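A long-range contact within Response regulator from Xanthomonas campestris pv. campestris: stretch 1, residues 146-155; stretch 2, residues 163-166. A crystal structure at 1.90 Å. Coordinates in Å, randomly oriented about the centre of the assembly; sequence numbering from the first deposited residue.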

ATOM      1  N   ARG B 146       9.390  -6.206  12.111  1.00 21.91           N
ATOM      2  CA  ARG B 146       9.304  -7.267  11.116  1.00 22.39           C
ATOM      3  C   ARG B 146       8.312  -8.342  11.539  1.00 21.09           C
ATOM      4  O   ARG B 146       7.554  -8.846  10.718  1.00 18.86           O
ATOM      5  N   ARG B 147       8.312  -8.688  12.824  1.00 20.86           N
ATOM      6  CA  ARG B 147       7.395  -9.707  13.324  1.00 20.17           C
ATOM      7  C   ARG B 147       5.940  -9.253  13.246  1.00 18.54           C
ATOM      8  O   ARG B 147       5.073  -9.993  12.783  1.00 18.35           O
ATOM      9  N   ALA B 148       5.677  -8.033  13.702  1.00 16.94           N
ATOM     10  CA  ALA B 148       4.324  -7.486  13.674  1.00 15.67           C
ATOM     11  C   ALA B 148       3.841  -7.310  12.237  1.00 16.05           C
ATOM     12  O   ALA B 148       2.690  -7.603  11.917  1.00 16.02           O
ATOM     13  N   ASP B 149       4.730  -6.831  11.374  1.00 17.08           N
ATOM     14  CA  ASP B 149       4.397  -6.603   9.968  1.00 19.20           C
ATOM     15  C   ASP B 149       4.028  -7.914   9.281  1.00 19.07           C
ATOM     16  O   ASP B 149       3.039  -7.987   8.552  1.00 19.17           O
ATOM     17  N   ALA B 150       4.823  -8.954   9.517  1.00 20.71           N
ATOM     18  CA  ALA B 150       4.555 -10.257   8.915  1.00 21.06           C
ATOM     19  C   ALA B 150       3.216 -10.791   9.414  1.00 20.75           C
ATOM     20  O   ALA B 150       2.466 -11.412   8.661  1.00 21.63           O
ATOM     21  N   ALA B 151       2.916 -10.540  10.685  1.00 21.04           N
ATOM     22  CA  ALA B 151       1.666 -10.997  11.276  1.00 19.89           C
ATOM     23  C   ALA B 151       0.483 -10.296  10.615  1.00 20.08           C
ATOM     24  O   ALA B 151      -0.554 -10.914  10.363  1.00 18.67           O
ATOM     25  N   MET B 152       0.639  -9.003  10.342  1.00 18.06           N
ATOM     26  CA  MET B 152      -0.418  -8.235   9.692  1.00 19.08           C
ATOM     27  C   MET B 152      -0.703  -8.829   8.311  1.00 18.40           C
ATOM     28  O   MET B 152      -1.860  -9.017   7.935  1.00 18.92           O
ATOM     29  N   TYR B 153       0.354  -9.141   7.568  1.00 19.97           N
ATOM     30  CA  TYR B 153       0.200  -9.719   6.234  1.00 21.41           C
ATOM     31  C   TYR B 153      -0.516 -11.067   6.262  1.00 21.45           C
ATOM     32  O   TYR B 153      -1.236 -11.412   5.324  1.00 19.81           O
ATOM     33  N   ARG B 154      -0.324 -11.832   7.333  1.00 22.02           N
ATOM     34  CA  ARG B 154      -1.011 -13.111   7.442  1.00 22.84           C
ATOM     35  C   ARG B 154      -2.494 -12.853   7.659  1.00 22.61           C
ATOM     36  O   ARG B 154      -3.337 -13.561   7.121  1.00 23.60           O
ATOM     37  N   ALA B 155      -2.812 -11.831   8.447  1.00 21.46           N
ATOM     38  CA  ALA B 155      -4.204 -11.484   8.705  1.00 21.76           C
ATOM     39  C   ALA B 155      -4.859 -11.019   7.408  1.00 22.06           C
ATOM     40  O   ALA B 155      -5.966 -11.437   7.069  1.00 21.03           O
ATOM     41  N   LEU B 163      -7.058  -9.984  13.718  1.00 27.42           N
ATOM     42  CA  LEU B 163      -5.738  -9.754  14.289  1.00 26.79           C
ATOM     43  C   LEU B 163      -4.985 -11.071  14.408  1.00 26.84           C
ATOM     44  O   LEU B 163      -5.493 -12.032  14.985  1.00 28.16           O
ATOM     45  N   VAL B 164      -3.779 -11.113  13.853  1.00 25.64           N
ATOM     46  CA  VAL B 164      -2.933 -12.298  13.928  1.00 25.89           C
ATOM     47  C   VAL B 164      -1.700 -11.927  14.746  1.00 26.53           C
ATOM     48  O   VAL B 164      -1.123 -10.858  14.546  1.00 25.25           O
ATOM     49  N   ARG B 165      -1.303 -12.800  15.668  1.00 27.86           N
ATOM     50  CA  ARG B 165      -0.138 -12.537  16.516  1.00 30.11           C
ATOM     51  C   ARG B 165       1.110 -13.266  16.028  1.00 30.87           C
ATOM     52  O   ARG B 165       1.021 -14.362  15.474  1.00 31.38           O
ATOM     53  N   ASP B 166       2.271 -12.655  16.246  1.00 31.10           N
ATOM     54  CA  ASP B 166       3.540 -13.247  15.839  1.00 33.13           C
ATOM     55  C   ASP B 166       3.809 -14.514  16.646  1.00 35.45           C
ATOM     56  O   ASP B 166       3.296 -14.599  17.783  1.00 35.39           O
TER

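This is a small helix-on-strand contact, in which two alanines of the helix receive one valine of the strand and two arginines reach toward the C-terminal part of stretch 2. The helix and strand axes approach to 7.0 Å and run at 136° between their N-to-C directions. Together the two stretches bury 352 Å².

Arg147, Ala151, Arg154 and Ala155 point toward the strand. Their spacing along the helix puts them on one face. Ala148, Met152 and Tyr153 point away.

Val164 points toward the helix with chi1 t (171°), and each of its methyls meets a different alanine. CG2 lies 3.6 Å from Ala155 CB. CG1 lies 4.4 Å from Ala151 CB, a looser contact. Ala151 packs mainly on backbone: its CB is 3.3 Å from Val164 O and 4.0 Å from Asp166 N. The short alanine side chains let the backbones come near, with CA of Ala151 5.4 Å from CA of Asp166, and CA of Ala155 5.4 Å from CA of Val164.

Arg154 (m, t, m, chi4 -66°) brings the NH2 end of its guanidinium up to the strand. Its NH2 is 3.7 Å from Val164 CG1. The same NH2 is 3.2 Å from Arg165 O, which lies near the guanidinium plane. Arg165 itself points its side chain away.

Asp166 starts sideways, but with chi1 t (169°) its end comes nearer to the helix. Arg147 is extended (m, t, t, chi4 -179°). Its CD touches Asp166 OD2 at 3.0 Å. A long salt bridge joins Arg147 NE to Asp166 OD2 at 3.9 Å. The oxygen sits well out of the guanidinium plane, so the attraction is between charges alone; NE has its hydrogen bond elsewhere in the structure.

Water 1 bridges the two stretches. It donates to Arg147 O at 2.7 Å and to Asp166 OD1 at 2.5 Å.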

ATOM      1  CB  ARG B 146      10.680  -7.895  10.879  1.00 25.55           C
ATOM      2  CG  ARG B 146      11.696  -6.925  10.301  1.00 31.30           C
ATOM      3  CD  ARG B 146      12.989  -7.618   9.899  1.00 35.53           C
ATOM      4  NE  ARG B 146      13.944  -6.665   9.344  1.00 39.55           N
ATOM      5  CZ  ARG B 146      15.138  -6.991   8.860  1.00 42.22           C
ATOM      6  NH1 ARG B 146      15.534  -8.257   8.859  1.00 43.76           N
ATOM      7  NH2 ARG B 146      15.937  -6.048   8.380  1.00 42.90           N
ATOM      8  CB  ARG B 147       7.747 -10.078  14.769  1.00 22.00           C
ATOM      9  CG  ARG B 147       9.057 -10.841  14.904  1.00 26.07           C
ATOM     10  CD  ARG B 147       9.343 -11.192  16.354  1.00 29.78           C
ATOM     11  NE  ARG B 147      10.572 -11.968  16.494  1.00 34.65           N
ATOM     12  CZ  ARG B 147      11.037 -12.426  17.651  1.00 37.29           C
ATOM     13  NH1 ARG B 147      10.374 -12.187  18.775  1.00 39.22           N
ATOM     14  NH2 ARG B 147      12.167 -13.119  17.686  1.00 38.15           N
ATOM     15  CB  ALA B 148       4.292  -6.147  14.399  1.00 16.44           C
ATOM     16  CB  ASP B 149       5.585  -5.936   9.258  1.00 20.16           C
ATOM     17  CG  ASP B 149       5.208  -5.334   7.906  1.00 23.73           C
ATOM     18  OD1 ASP B 149       4.141  -4.695   7.813  1.00 23.97           O
ATOM     19  OD2 ASP B 149       5.988  -5.481   6.940  1.00 20.20           O
ATOM     20  CB  ALA B 150       5.673 -11.237   9.256  1.00 21.83           C
ATOM     21  CB  ALA B 151       1.669 -10.735  12.784  1.00 21.13           C
ATOM     22  CB  MET B 152       0.001  -6.757   9.570  1.00 17.63           C
ATOM     23  CG  MET B 152      -1.008  -5.854   8.866  1.00 16.30           C
ATOM     24  SD  MET B 152      -0.935  -5.969   7.055  1.00 17.26           S
ATOM     25  CE  MET B 152       0.483  -4.897   6.700  1.00 15.27           C
ATOM     26  CB  TYR B 153       1.565  -9.855   5.551  1.00 24.17           C
ATOM     27  CG  TYR B 153       2.088  -8.545   5.005  1.00 28.34           C
ATOM     28  CD1 TYR B 153       1.409  -7.870   3.986  1.00 29.43           C
ATOM     29  CD2 TYR B 153       3.249  -7.965   5.519  1.00 27.81           C
ATOM     30  CE1 TYR B 153       1.875  -6.647   3.496  1.00 31.04           C
ATOM     31  CE2 TYR B 153       3.721  -6.744   5.035  1.00 31.04           C
ATOM     32  CZ  TYR B 153       3.032  -6.092   4.026  1.00 30.20           C
ATOM     33  OH  TYR B 153       3.499  -4.889   3.556  1.00 34.63           O
ATOM     34  CB  ARG B 154      -0.452 -13.944   8.596  1.00 23.90           C
ATOM     35  CG  ARG B 154       0.902 -14.564   8.297  1.00 29.35           C
ATOM     36  CD  ARG B 154       1.096 -15.863   9.070  1.00 33.30           C
ATOM     37  NE  ARG B 154       1.158 -15.658  10.513  1.00 37.41           N
ATOM     38  CZ  ARG B 154       2.129 -14.995  11.135  1.00 40.90           C
ATOM     39  NH1 ARG B 154       3.128 -14.466  10.438  1.00 42.25           N
ATOM     40  NH2 ARG B 154       2.102 -14.862  12.454  1.00 40.43           N
ATOM     41  CB  ALA B 155      -4.284 -10.381   9.752  1.00 21.83           C
ATOM     42  CB  LEU B 163      -5.855  -9.126  15.682  1.00 26.87           C
ATOM     43  CG  LEU B 163      -4.592  -9.186  16.553  1.00 27.63           C
ATOM     44  CD1 LEU B 163      -3.512  -8.277  15.983  1.00 25.63           C
ATOM     45  CD2 LEU B 163      -4.932  -8.771  17.975  1.00 27.95           C
ATOM     46  CB  VAL B 164      -2.485 -12.764  12.525  1.00 26.22           C
ATOM     47  CG1 VAL B 164      -1.427 -13.851  12.650  1.00 26.20           C
ATOM     48  CG2 VAL B 164      -3.684 -13.281  11.746  1.00 24.94           C
ATOM     49  CB  ARG B 165      -0.422 -12.957  17.965  1.00 32.98           C
ATOM     50  CG  ARG B 165      -0.688 -14.447  18.131  1.00 36.89           C
ATOM     51  CD  ARG B 165      -0.637 -14.901  19.588  1.00 41.11           C
ATOM     52  NE  ARG B 165      -1.617 -14.229  20.439  1.00 44.38           N
ATOM     53  CZ  ARG B 165      -1.906 -14.609  21.680  1.00 45.38           C
ATOM     54  NH1 ARG B 165      -1.292 -15.658  22.212  1.00 46.26           N
ATOM     55  NH2 ARG B 165      -2.801 -13.942  22.396  1.00 45.18           N
ATOM     56  CB  ASP B 166       4.677 -12.247  16.063  1.00 32.43           C
ATOM     57  CG  ASP B 166       6.053 -12.879  15.917  1.00 33.14           C
ATOM     58  OD1 ASP B 166       6.353 -13.421  14.835  1.00 31.96           O
ATOM     59  OD2 ASP B 166       6.837 -12.827  16.887  1.00 32.91           O
TER
HETATM   60  O   HOH W   1       5.417 -12.662  12.657  1.00 24.59           O